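Side-chain contacts in putative non-ribosomal peptide synthetase (Actinomadura parvosata subsp. kistnae, PDB 6M7L), which probably takes part in building a peptide on a non-ribosomal assembly line, as a domain of the condensation family: residues P23-A26 and R27-R30; F438-A441 and G442-L446; E462-L465 and S466-D469. All coordinates share one frame; numbering follows the deposited sequence.

Contact 1: P23-A26 and R27-R30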
# COMPACT_ATOMS: atom_id res chain seq x y z
N PRO A 23 23.40 -19.00 -13.96
CA PRO A 23 24.29 -17.94 -13.49
C PRO A 23 23.66 -17.10 -12.38
O PRO A 23 22.44 -17.06 -12.21
CB PRO A 23 24.51 -17.09 -14.75
CG PRO A 23 23.26 -17.28 -15.53
CD PRO A 23 22.85 -18.71 -15.29
N VAL A 24 24.52 -16.44 -11.63
CA VAL A 24 24.10 -15.46 -10.65
C VAL A 24 24.28 -14.08 -11.26
O VAL A 24 24.79 -13.92 -12.36
CB VAL A 24 24.87 -15.60 -9.32
CG1 VAL A 24 24.82 -17.03 -8.82
CG2 VAL A 24 26.31 -15.12 -9.47
N THR A 25 23.84 -13.05 -10.54
CA THR A 25 23.96 -11.68 -10.99
C THR A 25 25.19 -11.02 -10.37
O THR A 25 25.82 -11.55 -9.46
CB THR A 25 22.70 -10.88 -10.65
OG1 THR A 25 22.57 -10.77 -9.23
CG2 THR A 25 21.47 -11.58 -11.21
N ALA A 26 25.52 -9.84 -10.89
CA ALA A 26 26.65 -9.08 -10.35
C ALA A 26 26.44 -8.76 -8.88
O ALA A 26 27.37 -8.90 -8.07
CB ALA A 26 26.84 -7.79 -11.16
N ARG A 27 25.22 -8.35 -8.51
CA ARG A 27 24.93 -8.10 -7.10
C ARG A 27 25.01 -9.38 -6.28
O ARG A 27 25.58 -9.38 -5.19
CB ARG A 27 23.56 -7.45 -6.95
CG ARG A 27 23.10 -7.38 -5.51
CD ARG A 27 22.07 -6.29 -5.29
NE ARG A 27 22.03 -5.91 -3.88
CZ ARG A 27 22.83 -5.00 -3.34
NH1 ARG A 27 22.74 -4.72 -2.04
NH2 ARG A 27 23.73 -4.37 -4.09
N GLN A 28 24.43 -10.47 -6.79
CA GLN A 28 24.54 -11.75 -6.10
C GLN A 28 25.99 -12.17 -5.95
O GLN A 28 26.38 -12.71 -4.90
CB GLN A 28 23.75 -12.82 -6.85
CG GLN A 28 22.26 -12.69 -6.74
CD GLN A 28 21.54 -13.81 -7.45
OE1 GLN A 28 21.85 -14.12 -8.60
NE2 GLN A 28 20.59 -14.44 -6.77
N ARG A 29 26.80 -11.95 -6.99
CA ARG A 29 28.22 -12.27 -6.92
C ARG A 29 28.89 -11.55 -5.75
O ARG A 29 29.61 -12.16 -4.96
CB ARG A 29 28.89 -11.92 -8.24
CG ARG A 29 30.41 -12.01 -8.23
CD ARG A 29 30.90 -13.43 -8.03
NE ARG A 29 32.36 -13.48 -7.99
CZ ARG A 29 33.07 -14.57 -7.73
NH1 ARG A 29 32.46 -15.72 -7.47
NH2 ARG A 29 34.39 -14.50 -7.72
N ARG A 30 28.64 -10.25 -5.62
CA ARG A 30 29.25 -9.50 -4.53
C ARG A 30 28.66 -9.91 -3.19
O ARG A 30 29.40 -10.04 -2.20
CB ARG A 30 29.06 -8.00 -4.76
CG ARG A 30 29.87 -7.14 -3.80
CD ARG A 30 29.85 -5.68 -4.19
NE ARG A 30 30.63 -4.88 -3.25
CZ ARG A 30 30.15 -4.41 -2.10
NH1 ARG A 30 28.89 -4.65 -1.76
NH2 ARG A 30 30.93 -3.69 -1.30
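Gln-28 OE1 is gripped twice by Thr-25: the backbone N of Thr-25 donates to Gln-28 OE1 at 3.0 Å, in the carbonyl plane and on a lone pair, and Thr-25 OG1 adds a weak bond to the same oxygen. The return bond runs from Gln-28 N to Thr-25 OG1, 3.1 Å long and nearly straight (163°). The two exchanges form a capping box, with Thr-25 as N-cap of helix 26-34. Threonine suits the place because OG1, set between its own backbone N and carbonyl carbon (chi1 66°), can meet an amide of the first turn. Glutamine suits the other corner: its chain, stretched out beyond CG, carries the amide back past Thr-25 OG1, which lies 3.2 Å from Gln-28 CG. Val-24 CB packs obliquely against Gln-28 OE1, 3.4 Å away. An alanine in place of Gln-28 would probably leave Thr-25 N without its acceptor and open a gap beside Val-24. Regular helix bonding begins with Arg-29 N to Thr-25 O (2.7 Å) and Arg-30 N to Ala-26 O. The spacing of Thr-25, Gln-28 and Arg-30 is consistent with the SxAQxR-type C1 motif of condensation domains, with threonine for the serine. Gln-28 NE2 bonds Ile-151 O just after strand 141-149, so both ends of the amide are held and its rotation is fixed. Arg-27 and Arg-30 reach salt bridges with Glu-354 and Glu-407, and the helix start lies against helices 187-196 and 353-360.

Contact 2: F438-A441 and G442-L446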
# COMPACT_ATOMS: atom_id res chain seq x y z
N PHE A 438 31.83 6.23 13.30
CA PHE A 438 31.39 7.35 14.12
C PHE A 438 30.74 6.79 15.37
O PHE A 438 30.42 5.60 15.45
CB PHE A 438 30.37 8.25 13.39
CG PHE A 438 30.85 8.78 12.07
CD1 PHE A 438 31.55 9.97 12.01
CD2 PHE A 438 30.60 8.10 10.89
CE1 PHE A 438 31.99 10.47 10.80
CE2 PHE A 438 31.04 8.59 9.68
CZ PHE A 438 31.74 9.78 9.63
N ASP A 439 30.55 7.66 16.36
CA ASP A 439 29.66 7.40 17.47
C ASP A 439 28.50 8.39 17.41
O ASP A 439 28.44 9.24 16.52
CB ASP A 439 30.38 7.48 18.82
CG ASP A 439 31.05 8.82 19.05
OD1 ASP A 439 32.19 8.84 19.56
OD2 ASP A 439 30.44 9.85 18.71
N ARG A 440 27.57 8.27 18.36
CA ARG A 440 26.39 9.14 18.36
C ARG A 440 26.78 10.61 18.40
O ARG A 440 26.22 11.43 17.66
CB ARG A 440 25.48 8.80 19.53
CG ARG A 440 24.66 7.54 19.33
CD ARG A 440 23.26 7.70 19.90
NE ARG A 440 22.52 8.78 19.27
CZ ARG A 440 22.38 10.00 19.78
NH1 ARG A 440 22.94 10.29 20.95
NH2 ARG A 440 21.69 10.93 19.13
N ALA A 441 27.74 10.97 19.25
CA ALA A 441 28.18 12.36 19.33
C ALA A 441 28.77 12.83 18.01
O ALA A 441 28.45 13.93 17.54
CB ALA A 441 29.19 12.53 20.47
N GLY A 442 29.63 12.01 17.40
CA GLY A 442 30.20 12.37 16.11
C GLY A 442 29.17 12.45 15.01
O GLY A 442 29.34 13.21 14.05
N ALA A 443 28.09 11.67 15.11
CA ALA A 443 27.02 11.73 14.12
C ALA A 443 26.11 12.92 14.36
O ALA A 443 25.72 13.61 13.41
CB ALA A 443 26.22 10.43 14.13
N GLU A 444 25.75 13.18 15.63
CA GLU A 444 24.99 14.38 15.95
C GLU A 444 25.73 15.63 15.52
O GLU A 444 25.13 16.55 14.94
CB GLU A 444 24.69 14.43 17.45
CG GLU A 444 23.57 13.54 17.92
CD GLU A 444 23.36 13.62 19.42
OE1 GLU A 444 24.22 14.21 20.10
OE2 GLU A 444 22.34 13.11 19.91
N ALA A 445 27.03 15.69 15.79
CA ALA A 445 27.84 16.82 15.33
C ALA A 445 27.81 16.93 13.81
O ALA A 445 27.80 18.04 13.26
CB ALA A 445 29.27 16.68 15.83
N LEU A 446 27.79 15.80 13.12
CA LEU A 446 27.71 15.82 11.66
C LEU A 446 26.33 16.27 11.19
O LEU A 446 26.22 17.13 10.30
CB LEU A 446 28.04 14.43 11.11
CG LEU A 446 29.19 14.40 10.12
CD1 LEU A 446 29.44 12.98 9.64
CD2 LEU A 446 28.90 15.32 8.95
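Asp-439 caps Gly-442 N at the start of helix 440-459, a side-chain N-cap on the long helix that lies against strands 246-253 and 424-434. Among the hydrogen bonds, the cap itself is short and straight: Gly-442 N to Asp-439 OD2 is 2.7 Å at 170°. Aspartate suits the position because its short chain, with CG between the backbone N and carbonyl carbon (chi1 58°), turns a carboxylate onto the first turn, where its negative charge probably suits the partly positive helix N-terminus. Ala-443 N returns to Asp-439 O at 2.8 Å, and Glu-444 N to Arg-440 O continues the i to i+4 bonding.

The apolar part joins Phe-438 to Leu-446, two turns on. Leu-446 CD1 lies 3.8 Å from Phe-438 CE1, and both side chains also reach Leu-410 of strand 410-418, so the ring extends the apolar face turned to the sheet.

The ionic part is a salt bridge between Arg-440 and Glu-444, long, oppositely charged chains one turn apart on the exposed flank. The arginine bends at chi2 and chi3, bringing its guanidinium to Glu-444. Glu-444 OE2 sits at the guanidinium edge, near its plane, while the carboxylate and guanidinium planes are 84° apart.

Contact 3: E462-L465 and S466-D469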
# COMPACT_ATOMS: atom_id res chain seq x y z
N GLU A 462 24.79 32.00 -3.36
CA GLU A 462 26.01 32.41 -4.04
C GLU A 462 27.27 32.12 -3.23
O GLU A 462 28.37 32.42 -3.70
CB GLU A 462 25.95 33.90 -4.39
CG GLU A 462 26.22 34.84 -3.22
CD GLU A 462 25.03 35.00 -2.29
OE1 GLU A 462 23.93 34.52 -2.65
OE2 GLU A 462 25.19 35.60 -1.21
N VAL A 463 27.13 31.55 -2.03
CA VAL A 463 28.29 31.28 -1.19
C VAL A 463 29.21 30.29 -1.89
O VAL A 463 28.77 29.26 -2.42
CB VAL A 463 27.85 30.76 0.19
CG1 VAL A 463 27.05 29.46 0.07
CG2 VAL A 463 29.05 30.57 1.10
N ARG A 464 30.50 30.62 -1.93
CA ARG A 464 31.47 29.73 -2.54
C ARG A 464 31.73 28.53 -1.63
O ARG A 464 31.37 28.52 -0.45
CB ARG A 464 32.77 30.47 -2.84
CG ARG A 464 32.70 31.47 -3.98
CD ARG A 464 34.09 31.71 -4.57
NE ARG A 464 34.12 32.80 -5.53
CZ ARG A 464 34.66 33.99 -5.30
NH1 ARG A 464 35.23 34.25 -4.12
NH2 ARG A 464 34.65 34.93 -6.24
N LEU A 465 32.38 27.52 -2.20
CA LEU A 465 32.74 26.33 -1.41
C LEU A 465 33.70 26.67 -0.28
O LEU A 465 33.63 26.07 0.79
CB LEU A 465 33.34 25.27 -2.33
CG LEU A 465 33.96 24.02 -1.68
CD1 LEU A 465 32.91 23.24 -0.90
CD2 LEU A 465 34.62 23.14 -2.72
N SER A 466 34.59 27.64 -0.50
CA SER A 466 35.60 27.97 0.49
C SER A 466 35.03 28.77 1.66
O SER A 466 35.40 28.53 2.81
CB SER A 466 36.75 28.74 -0.16
OG SER A 466 36.30 30.00 -0.62
N GLN A 467 34.14 29.71 1.38
CA GLN A 467 33.61 30.62 2.39
C GLN A 467 32.39 30.05 3.11
O GLN A 467 31.59 30.82 3.66
CB GLN A 467 33.27 31.97 1.76
CG GLN A 467 32.33 31.88 0.57
CD GLN A 467 31.94 33.24 0.03
OE1 GLN A 467 30.90 33.39 -0.62
NE2 GLN A 467 32.77 34.24 0.29
N VAL A 468 32.24 28.73 3.14
CA VAL A 468 31.10 28.10 3.79
C VAL A 468 31.49 27.73 5.22
O VAL A 468 32.66 27.46 5.53
CB VAL A 468 30.63 26.88 2.98
CG1 VAL A 468 30.72 25.59 3.78
CG2 VAL A 468 29.22 27.11 2.46
N ASP A 469 30.50 27.74 6.12
CA ASP A 469 30.74 27.62 7.56
C ASP A 469 30.72 26.15 7.95
O ASP A 469 29.65 25.57 8.15
CB ASP A 469 29.70 28.43 8.33
CG ASP A 469 30.13 28.73 9.75
OD1 ASP A 469 30.83 27.89 10.36
OD2 ASP A 469 29.76 29.81 10.26
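Gln-467 folds back against Val-463 and Arg-464, and its side chain can be followed outward from CB. At CB the chain turns inward: CG is set between the backbone N and the carbonyl carbon (chi1 54°), which directs it to the preceding residues. CG makes the apolar contacts, touching Val-463 CG2 at 3.6 Å and Arg-464 CB at 3.7 Å, and it also lies 3.3 Å from Arg-464 N. Beyond it the chain is extended, and CD passes 3.6 Å from Arg-464 N. At the tip, OE1 accepts from Arg-464 N in a bond of 3.1 Å, straight at the hydrogen (165°) but with the donor well off the C=O direction (103°) and somewhat tilted from the carbonyl plane. The same OE1 also lies 3.4 Å from Val-463 CA. Glutamine fits because it has a CG that packs on the valine methyl and an amide oxygen a little further out to offer the backbone.

Residues 464-467 form a tight turn, with helix-like backbone angles at Leu-465 and Ser-466, in the loop that follows helix 440-459; the side-chain bond of Gln-467 straps this turn to the residue that begins it. On the buried side Val-463 and Val-468 cross at about a right angle, CG2 of one 3.7 Å from CG2 of the other. Of these branched, compact side chains, Val-463 touches Val-457 and Val-468 touches Leu-453, both of helix 440-459. Leu-465 packs on Met-282 and Ser-285 of helix 272-288, where Val-468 also meets Met-282, while the carbonyl oxygen of Leu-465 accepts from Arg-286 and Ser-466 N donates to Asp-328.

Overall arrangement
Contacts 1, 2 and 3 follow in series along the chain, the first near its modelled start and the others near its end. Contacts 2 and 3 bracket helix 440-459, one at its beginning and one in the loop after it, with centres about 23 Å apart; both also touch helix 272-288, so that helix links them. Contact 1 lies on the opposite side of the chain's centre from contact 2, about 34 Å away between centres, and about 43 Å between centres from contact 3. It starts helix 26-34, apart from the four-stranded sheet that backs contact 2. Condensation-family relatives are built of two CoA-acyltransferase-like lobes, and contacts 2 and 3 probably belong to the C-terminal one.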